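Local coordinates for protein CrataBL (Crataeva tapia, PDB 4IHZ) that inhibits factor Xa and, less strongly, trypsin, and also acts as a glucose- and N-acetylglucosamine-binding lectin that agglutinates erythrocytes, at residues F112-V124 with R152-S164. Sequence-based numbering, arbitrary orientation.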
ATOM      1  N   PHE A 112     -13.092  -7.879   7.262  1.00 20.04           N
ATOM      2  CA  PHE A 112     -14.025  -8.793   6.585  1.00 19.24           C
ATOM      3  C   PHE A 112     -14.141 -10.051   7.421  1.00 20.16           C
ATOM      4  O   PHE A 112     -13.358 -10.266   8.361  1.00 19.95           O
ATOM      5  CB  PHE A 112     -13.463  -9.161   5.202  1.00 18.83           C
ATOM      6  CG  PHE A 112     -13.373  -8.003   4.253  1.00 19.81           C
ATOM      7  CD1 PHE A 112     -14.359  -7.821   3.279  1.00 18.29           C
ATOM      8  CD2 PHE A 112     -12.282  -7.098   4.306  1.00 19.82           C
ATOM      9  CE1 PHE A 112     -14.292  -6.774   2.385  1.00 18.36           C
ATOM     10  CE2 PHE A 112     -12.199  -6.032   3.419  1.00 18.47           C
ATOM     11  CZ  PHE A 112     -13.176  -5.869   2.442  1.00 15.38           C
ATOM     12  N   ARG A 113     -15.093 -10.913   7.072  1.00 19.57           N
ATOM     13  CA  ARG A 113     -15.123 -12.247   7.642  1.00 19.96           C
ATOM     14  C   ARG A 113     -15.477 -13.230   6.552  1.00 19.74           C
ATOM     15  O   ARG A 113     -16.111 -12.862   5.565  1.00 19.53           O
ATOM     16  CB  ARG A 113     -16.190 -12.374   8.762  1.00 20.23           C
ATOM     17  CG  ARG A 113     -15.943 -11.398   9.897  1.00 22.23           C
ATOM     18  CD  ARG A 113     -17.052 -11.480  10.937  1.00 23.16           C
ATOM     19  NE  ARG A 113     -16.764 -10.466  11.946  1.00 26.19           N
ATOM     20  CZ  ARG A 113     -17.384 -10.367  13.113  1.00 29.51           C
ATOM     21  NH1 ARG A 113     -18.349 -11.230  13.430  1.00 29.29           N
ATOM     22  NH2 ARG A 113     -17.029  -9.405  13.948  1.00 30.53           N
ATOM     23  N   ILE A 114     -15.080 -14.482   6.767  1.00 20.78           N
ATOM     24  CA  ILE A 114     -15.510 -15.607   5.924  1.00 19.86           C
ATOM     25  C   ILE A 114     -16.604 -16.328   6.721  1.00 21.15           C
ATOM     26  O   ILE A 114     -16.380 -16.714   7.873  1.00 22.93           O
ATOM     27  CB  ILE A 114     -14.362 -16.579   5.650  1.00 19.64           C
ATOM     28  CG1 ILE A 114     -13.256 -15.863   4.860  1.00 19.06           C
ATOM     29  CG2 ILE A 114     -14.875 -17.805   4.855  1.00 20.70           C
ATOM     30  CD1 ILE A 114     -11.950 -16.696   4.695  1.00 21.69           C
ATOM     31  N   GLU A 115     -17.781 -16.459   6.123  1.00 20.54           N
ATOM     32  CA  GLU A 115     -18.899 -17.157   6.808  1.00 21.37           C
ATOM     33  C   GLU A 115     -19.388 -18.297   5.981  1.00 22.01           C
ATOM     34  O   GLU A 115     -19.348 -18.233   4.754  1.00 22.20           O
ATOM     35  CB  GLU A 115     -20.052 -16.204   7.113  1.00 22.43           C
ATOM     36  CG  GLU A 115     -19.646 -15.108   8.113  1.00 23.87           C
ATOM     37  CD  GLU A 115     -20.716 -14.083   8.414  1.00 27.95           C
ATOM     38  OE1 GLU A 115     -21.827 -14.142   7.833  1.00 31.22           O
ATOM     39  OE2 GLU A 115     -20.422 -13.175   9.239  1.00 30.31           O
ATOM     40  N   ARG A 116     -19.890 -19.351   6.637  1.00 22.16           N
ATOM     41  CA  ARG A 116     -20.517 -20.415   5.847  1.00 23.34           C
ATOM     42  C   ARG A 116     -21.808 -19.927   5.199  1.00 23.39           C
ATOM     43  O   ARG A 116     -22.542 -19.124   5.765  1.00 24.10           O
ATOM     44  CB  ARG A 116     -20.811 -21.654   6.681  1.00 23.68           C
ATOM     45  CG  ARG A 116     -19.548 -22.307   7.196  1.00 24.91           C
ATOM     46  CD  ARG A 116     -19.837 -23.698   7.703  1.00 26.63           C
ATOM     47  NE  ARG A 116     -18.580 -24.388   8.041  1.00 27.57           N
ATOM     48  CZ  ARG A 116     -17.770 -24.959   7.143  1.00 27.81           C
ATOM     49  NH1 ARG A 116     -18.054 -24.944   5.846  1.00 26.93           N
ATOM     50  NH2 ARG A 116     -16.646 -25.528   7.559  1.00 30.62           N
ATOM     51  N   HIS A 117     -22.063 -20.436   4.007  1.00 23.03           N
ATOM     52  CA  HIS A 117     -23.221 -20.036   3.232  1.00 23.86           C
ATOM     53  C   HIS A 117     -23.593 -21.269   2.445  1.00 23.01           C
ATOM     54  O   HIS A 117     -22.920 -21.637   1.475  1.00 22.91           O
ATOM     55  CB  HIS A 117     -22.836 -18.874   2.294  1.00 23.23           C
ATOM     56  CG  HIS A 117     -23.951 -18.422   1.407  1.00 26.46           C
ATOM     57  ND1 HIS A 117     -25.061 -17.758   1.881  1.00 29.15           N
ATOM     58  CD2 HIS A 117     -24.115 -18.522   0.067  1.00 30.96           C
ATOM     59  CE1 HIS A 117     -25.874 -17.490   0.873  1.00 32.33           C
ATOM     60  NE2 HIS A 117     -25.327 -17.952  -0.238  1.00 31.83           N
ATOM     61  N   GLY A 118     -24.658 -21.956   2.873  1.00 23.71           N
ATOM     62  CA  GLY A 118     -24.952 -23.239   2.249  1.00 25.55           C
ATOM     63  C   GLY A 118     -23.779 -24.187   2.456  1.00 24.96           C
ATOM     64  O   GLY A 118     -23.204 -24.243   3.538  1.00 26.93           O
ATOM     65  N   ASP A 119     -23.391 -24.916   1.413  1.00 25.79           N
ATOM     66  CA  ASP A 119     -22.241 -25.816   1.557  1.00 26.99           C
ATOM     67  C   ASP A 119     -20.976 -25.125   1.135  1.00 25.85           C
ATOM     68  O   ASP A 119     -19.913 -25.755   1.054  1.00 27.04           O
ATOM     69  CB  ASP A 119     -22.402 -27.084   0.739  1.00 29.05           C
ATOM     70  CG  ASP A 119     -23.195 -28.141   1.472  1.00 34.17           C
ATOM     71  OD1 ASP A 119     -23.157 -28.165   2.728  1.00 39.15           O
ATOM     72  OD2 ASP A 119     -23.837 -28.956   0.795  1.00 38.76           O
ATOM     73  N   SER A 120     -21.085 -23.824   0.898  1.00 23.17           N
ATOM     74  CA  SER A 120     -19.891 -23.043   0.537  1.00 22.39           C
ATOM     75  C   SER A 120     -19.687 -21.910   1.533  1.00 22.08           C
ATOM     76  O   SER A 120     -20.030 -22.034   2.718  1.00 20.99           O
ATOM     77  CB  SER A 120     -19.991 -22.489  -0.881  1.00 23.00           C
ATOM     78  OG  SER A 120     -21.096 -21.653  -1.008  0.50 25.84           O
ATOM     79  N   TYR A 121     -19.091 -20.810   1.067  1.00 20.31           N
ATOM     80  CA  TYR A 121     -18.765 -19.699   1.936  1.00 21.30           C
ATOM     81  C   TYR A 121     -19.294 -18.423   1.339  1.00 20.43           C
ATOM     82  O   TYR A 121     -19.714 -18.386   0.178  1.00 19.42           O
ATOM     83  CB  TYR A 121     -17.244 -19.610   2.148  1.00 20.28           C
ATOM     84  CG  TYR A 121     -16.645 -20.808   2.844  1.00 21.03           C
ATOM     85  CD1 TYR A 121     -16.687 -20.910   4.255  1.00 24.11           C
ATOM     86  CD2 TYR A 121     -16.057 -21.834   2.124  1.00 25.64           C
ATOM     87  CE1 TYR A 121     -16.135 -22.011   4.902  1.00 27.60           C
ATOM     88  CE2 TYR A 121     -15.512 -22.949   2.781  1.00 31.11           C
ATOM     89  CZ  TYR A 121     -15.554 -23.012   4.171  1.00 31.34           C
ATOM     90  OH  TYR A 121     -15.015 -24.095   4.840  1.00 36.28           O
ATOM     91  N   LYS A 122     -19.263 -17.365   2.126  1.00 20.36           N
ATOM     92  CA  LYS A 122     -19.428 -16.031   1.607  1.00 20.05           C
ATOM     93  C   LYS A 122     -18.457 -15.111   2.332  1.00 20.21           C
ATOM     94  O   LYS A 122     -18.010 -15.392   3.453  1.00 20.42           O
ATOM     95  CB  LYS A 122     -20.851 -15.532   1.811  1.00 20.55           C
ATOM     96  CG  LYS A 122     -21.264 -15.351   3.262  1.00 21.07           C
ATOM     97  CD  LYS A 122     -22.700 -14.884   3.361  1.00 24.79           C
ATOM     98  CE  LYS A 122     -23.109 -14.829   4.833  1.00 25.60           C
ATOM     99  NZ  LYS A 122     -24.515 -14.337   5.000  1.00 27.96           N
ATOM    100  N   LEU A 123     -18.098 -14.027   1.661  1.00 20.36           N
ATOM    101  CA  LEU A 123     -17.371 -12.934   2.309  1.00 19.14           C
ATOM    102  C   LEU A 123     -18.363 -11.899   2.793  1.00 18.92           C
ATOM    103  O   LEU A 123     -19.391 -11.622   2.135  1.00 19.93           O
ATOM    104  CB  LEU A 123     -16.403 -12.266   1.313  1.00 19.48           C
ATOM    105  CG  LEU A 123     -15.284 -13.137   0.773  1.00 21.24           C
ATOM    106  CD1 LEU A 123     -14.441 -12.219  -0.167  1.00 25.53           C
ATOM    107  CD2 LEU A 123     -14.441 -13.673   1.890  1.00 26.67           C
ATOM    108  N   VAL A 124     -18.070 -11.320   3.962  1.00 18.39           N
ATOM    109  CA  VAL A 124     -18.872 -10.216   4.477  1.00 19.67           C
ATOM    110  C   VAL A 124     -17.895  -9.113   4.865  1.00 19.07           C
ATOM    111  O   VAL A 124     -16.721  -9.380   5.159  1.00 18.37           O
ATOM    112  CB  VAL A 124     -19.759 -10.645   5.700  1.00 20.80           C
ATOM    113  CG1 VAL A 124     -20.627 -11.849   5.316  1.00 22.27           C
ATOM    114  CG2 VAL A 124     -18.873 -10.942   6.903  1.00 21.34           C
ATOM    115  N   ARG A 152     -23.271  -5.441  -0.554  1.00 25.20           N
ATOM    116  CA  ARG A 152     -24.645  -4.963  -0.690  1.00 27.60           C
ATOM    117  C   ARG A 152     -25.663  -5.998  -0.287  1.00 29.58           C
ATOM    118  O   ARG A 152     -26.806  -5.996  -0.816  1.00 31.08           O
ATOM    119  CB  ARG A 152     -24.885  -4.445  -2.105  1.00 27.54           C
ATOM    120  CG  ARG A 152     -23.987  -3.273  -2.413  1.00 29.00           C
ATOM    121  CD  ARG A 152     -24.331  -2.514  -3.669  1.00 34.10           C
ATOM    122  NE  ARG A 152     -23.221  -1.631  -4.016  1.00 31.96           N
ATOM    123  CZ  ARG A 152     -23.064  -1.041  -5.197  1.00 31.14           C
ATOM    124  NH1 ARG A 152     -23.975  -1.200  -6.165  1.00 29.88           N
ATOM    125  NH2 ARG A 152     -21.998  -0.286  -5.410  1.00 24.17           N
ATOM    126  N   ASP A 153     -25.264  -6.834   0.678  1.00 28.87           N
ATOM    127  CA  ASP A 153     -26.134  -7.839   1.311  1.00 32.43           C
ATOM    128  C   ASP A 153     -26.835  -8.857   0.405  1.00 31.95           C
ATOM    129  O   ASP A 153     -27.863  -9.436   0.792  1.00 33.04           O
ATOM    130  CB  ASP A 153     -27.104  -7.193   2.305  1.00 34.31           C
ATOM    131  CG  ASP A 153     -26.472  -7.003   3.667  1.00 39.01           C
ATOM    132  OD1 ASP A 153     -25.823  -7.970   4.182  1.00 40.00           O
ATOM    133  OD2 ASP A 153     -26.624  -5.887   4.206  1.00 45.05           O
ATOM    134  N   ARG A 154     -26.279  -9.075  -0.788  1.00 31.19           N
ATOM    135  CA  ARG A 154     -26.676 -10.185  -1.694  1.00 31.05           C
ATOM    136  C   ARG A 154     -25.464 -11.094  -1.902  1.00 28.88           C
ATOM    137  O   ARG A 154     -24.607 -10.817  -2.750  1.00 29.70           O
ATOM    138  CB  ARG A 154     -27.154  -9.626  -3.027  1.00 31.67           C
ATOM    139  CG  ARG A 154     -28.380  -8.752  -2.873  1.00 38.19           C
ATOM    140  CD  ARG A 154     -28.817  -8.160  -4.197  1.00 44.25           C
ATOM    141  NE  ARG A 154     -27.972  -7.045  -4.642  1.00 46.08           N
ATOM    142  CZ  ARG A 154     -28.094  -5.784  -4.230  1.00 47.48           C
ATOM    143  NH1 ARG A 154     -28.995  -5.454  -3.309  1.00 47.67           N
ATOM    144  NH2 ARG A 154     -27.303  -4.840  -4.730  1.00 45.85           N
ATOM    145  N   PRO A 155     -25.343 -12.149  -1.095  1.00 27.32           N
ATOM    146  CA  PRO A 155     -24.025 -12.779  -1.068  1.00 25.51           C
ATOM    147  C   PRO A 155     -23.688 -13.563  -2.325  1.00 24.47           C
ATOM    148  O   PRO A 155     -24.558 -14.219  -2.900  1.00 24.40           O
ATOM    149  CB  PRO A 155     -24.090 -13.713   0.129  1.00 26.47           C
ATOM    150  CG  PRO A 155     -25.564 -14.017   0.296  1.00 27.76           C
ATOM    151  CD  PRO A 155     -26.301 -12.776  -0.161  1.00 29.25           C
ATOM    152  N   LEU A 156     -22.433 -13.450  -2.735  1.00 22.27           N
ATOM    153  CA  LEU A 156     -21.869 -14.361  -3.729  1.00 21.88           C
ATOM    154  C   LEU A 156     -21.359 -15.602  -3.009  1.00 21.70           C
ATOM    155  O   LEU A 156     -20.491 -15.510  -2.130  1.00 21.39           O
ATOM    156  CB  LEU A 156     -20.698 -13.675  -4.465  1.00 22.44           C
ATOM    157  CG  LEU A 156     -19.993 -14.588  -5.482  1.00 22.68           C
ATOM    158  CD1 LEU A 156     -20.869 -14.990  -6.652  1.00 27.39           C
ATOM    159  CD2 LEU A 156     -18.720 -13.883  -5.960  1.00 22.98           C
ATOM    160  N   ALA A 157     -21.882 -16.779  -3.353  1.00 20.48           N
ATOM    161  CA  ALA A 157     -21.275 -18.011  -2.825  1.00 20.61           C
ATOM    162  C   ALA A 157     -19.888 -18.245  -3.417  1.00 19.63           C
ATOM    163  O   ALA A 157     -19.725 -18.257  -4.648  1.00 19.66           O
ATOM    164  CB  ALA A 157     -22.148 -19.231  -3.113  1.00 20.79           C
ATOM    165  N   VAL A 158     -18.927 -18.471  -2.535  1.00 19.30           N
ATOM    166  CA  VAL A 158     -17.541 -18.651  -2.971  1.00 18.78           C
ATOM    167  C   VAL A 158     -16.905 -19.865  -2.348  1.00 20.32           C
ATOM    168  O   VAL A 158     -17.352 -20.406  -1.321  1.00 19.40           O
ATOM    169  CB  VAL A 158     -16.620 -17.386  -2.658  1.00 18.59           C
ATOM    170  CG1 VAL A 158     -17.153 -16.137  -3.394  1.00 17.95           C
ATOM    171  CG2 VAL A 158     -16.503 -17.133  -1.106  1.00 19.71           C
ATOM    172  N   ARG A 159     -15.824 -20.278  -3.007  1.00 18.61           N
ATOM    173  CA  ARG A 159     -14.953 -21.329  -2.550  1.00 19.86           C
ATOM    174  C   ARG A 159     -13.535 -20.781  -2.635  1.00 19.09           C
ATOM    175  O   ARG A 159     -13.295 -19.735  -3.257  1.00 19.17           O
ATOM    176  CB  ARG A 159     -15.118 -22.546  -3.467  1.00 20.23           C
ATOM    177  CG  ARG A 159     -14.828 -22.227  -4.957  1.00 21.94           C
ATOM    178  CD  ARG A 159     -15.321 -23.374  -5.889  1.00 23.50           C
ATOM    179  NE  ARG A 159     -15.164 -22.989  -7.298  1.00 24.75           N
ATOM    180  CZ  ARG A 159     -14.077 -23.219  -8.031  1.00 27.18           C
ATOM    181  NH1 ARG A 159     -13.046 -23.907  -7.531  1.00 28.16           N
ATOM    182  NH2 ARG A 159     -14.018 -22.788  -9.289  1.00 27.44           N
ATOM    183  N   PHE A 160     -12.596 -21.500  -2.043  1.00 19.92           N
ATOM    184  CA  PHE A 160     -11.224 -21.011  -1.970  1.00 20.52           C
ATOM    185  C   PHE A 160     -10.301 -22.100  -2.457  1.00 22.10           C
ATOM    186  O   PHE A 160     -10.343 -23.227  -1.963  1.00 24.36           O
ATOM    187  CB  PHE A 160     -10.859 -20.607  -0.543  1.00 19.90           C
ATOM    188  CG  PHE A 160     -11.807 -19.602   0.061  1.00 20.72           C
ATOM    189  CD1 PHE A 160     -11.743 -18.266  -0.315  1.00 19.51           C
ATOM    190  CD2 PHE A 160     -12.790 -19.994   0.982  1.00 23.56           C
ATOM    191  CE1 PHE A 160     -12.614 -17.324   0.225  1.00 18.94           C
ATOM    192  CE2 PHE A 160     -13.668 -19.060   1.538  1.00 21.16           C
ATOM    193  CZ  PHE A 160     -13.584 -17.714   1.168  1.00 20.61           C
ATOM    194  N   THR A 161      -9.501 -21.776  -3.458  1.00 19.78           N
ATOM    195  CA  THR A 161      -8.548 -22.729  -3.980  1.00 20.29           C
ATOM    196  C   THR A 161      -7.157 -22.301  -3.548  1.00 19.84           C
ATOM    197  O   THR A 161      -6.740 -21.178  -3.876  1.00 18.93           O
ATOM    198  CB  THR A 161      -8.662 -22.783  -5.526  1.00 19.93           C
ATOM    199  OG1 THR A 161      -9.924 -23.368  -5.876  1.00 22.39           O
ATOM    200  CG2 THR A 161      -7.558 -23.635  -6.143  1.00 21.52           C
ATOM    201  N   ARG A 162      -6.427 -23.176  -2.866  1.00 20.59           N
ATOM    202  CA  ARG A 162      -5.074 -22.833  -2.435  1.00 20.46           C
ATOM    203  C   ARG A 162      -4.210 -22.642  -3.665  1.00 20.01           C
ATOM    204  O   ARG A 162      -4.285 -23.447  -4.600  1.00 20.07           O
ATOM    205  CB  ARG A 162      -4.498 -23.932  -1.533  1.00 22.16           C
ATOM    206  CG  ARG A 162      -3.102 -23.604  -1.063  1.00 25.01           C
ATOM    207  CD  ARG A 162      -2.588 -24.624  -0.059  1.00 29.19           C
ATOM    208  NE  ARG A 162      -1.216 -24.271   0.303  1.00 32.56           N
ATOM    209  CZ  ARG A 162      -0.625 -24.580   1.459  1.00 36.23           C
ATOM    210  NH1 ARG A 162      -1.289 -25.253   2.399  1.00 39.48           N
ATOM    211  NH2 ARG A 162       0.626 -24.186   1.685  1.00 36.81           N
ATOM    212  N   ALA A 163      -3.454 -21.545  -3.692  1.00 19.09           N
ATOM    213  CA  ALA A 163      -2.541 -21.251  -4.804  1.00 18.98           C
ATOM    214  C   ALA A 163      -1.217 -21.864  -4.508  1.00 20.80           C
ATOM    215  O   ALA A 163      -0.769 -21.842  -3.378  1.00 21.58           O
ATOM    216  CB  ALA A 163      -2.360 -19.757  -4.962  1.00 18.66           C
ATOM    217  N   SER A 164      -0.596 -22.430  -5.534  1.00 20.43           N
ATOM    218  CA  SER A 164       0.690 -23.024  -5.356  1.00 22.13           C
ATOM    219  C   SER A 164       1.512 -22.824  -6.635  1.00 22.76           C
ATOM    220  O   SER A 164       2.698 -23.219  -6.591  1.00 22.55           O
ATOM    221  CB  SER A 164       0.569 -24.493  -4.935  1.00 24.60           C
ATOM    222  OG  SER A 164      -0.086 -25.260  -5.928  1.00 27.47           O
TER
HETATM  223  O   HOH W   1     -19.162 -13.464  -0.901  1.00 21.25           O
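Tyr121 and Val158 form a single antiparallel, hydrogen-bonded bridge where strand 158-162, the last of the chain, crosses strand 120-124 of the hairpin at 99°. Val158 N reaches Tyr121 O at 2.8 Å in a nearly straight bond, although the donor is tilted from the carbonyl plane; Tyr121 N returns a more bent bond of 3.0 Å to Val158 O, lying in the plane of that carbonyl. Tyr121 O also receives a CA-H...O contact from Ala157 CA.

Beyond the bridge the strands diverge and side chains take over. Phe160 CE2 lies 3.7 Å from Tyr121 CB, and the two rings meet obliquely, their planes at 46°. With CG anti to its carbonyl carbon (chi1 -55°), the Phe160 ring is directed at the hairpin, where CE2 and CZ meet Ile114 CG2, coming from the opposite direction, and Leu123 CD2 lies at the edge of the ring, nearest CZ. On the other side of the bridge, Pro155 CB sits over one face of the His117 ring, toward its rim, with Pro155 CG 3.5 Å from His117 CE1, while Ala157 CB lies at that ring's edge and 3.4 Å from Ser120 OG. Lys122 CD passes 3.7 Å from Pro155 CB, the extended chain running on to a salt bridge with Asp135.

Where direct pairing stops, a water continues it, accepting from Leu123 N at 2.8 Å and donating to Leu156 O. The type II' turn from His117 to Ser120 closes the hairpin and sets both residues beside Ala157; on the far side, strand 158-162 pairs with strand 8-12. In this beta-trefoil the contact thus joins a hairpin to the N- and C-terminal strand pair: the near-perpendicular crossing permits only a short bridge, and Phe160 and Pro155 carry the contact on from it.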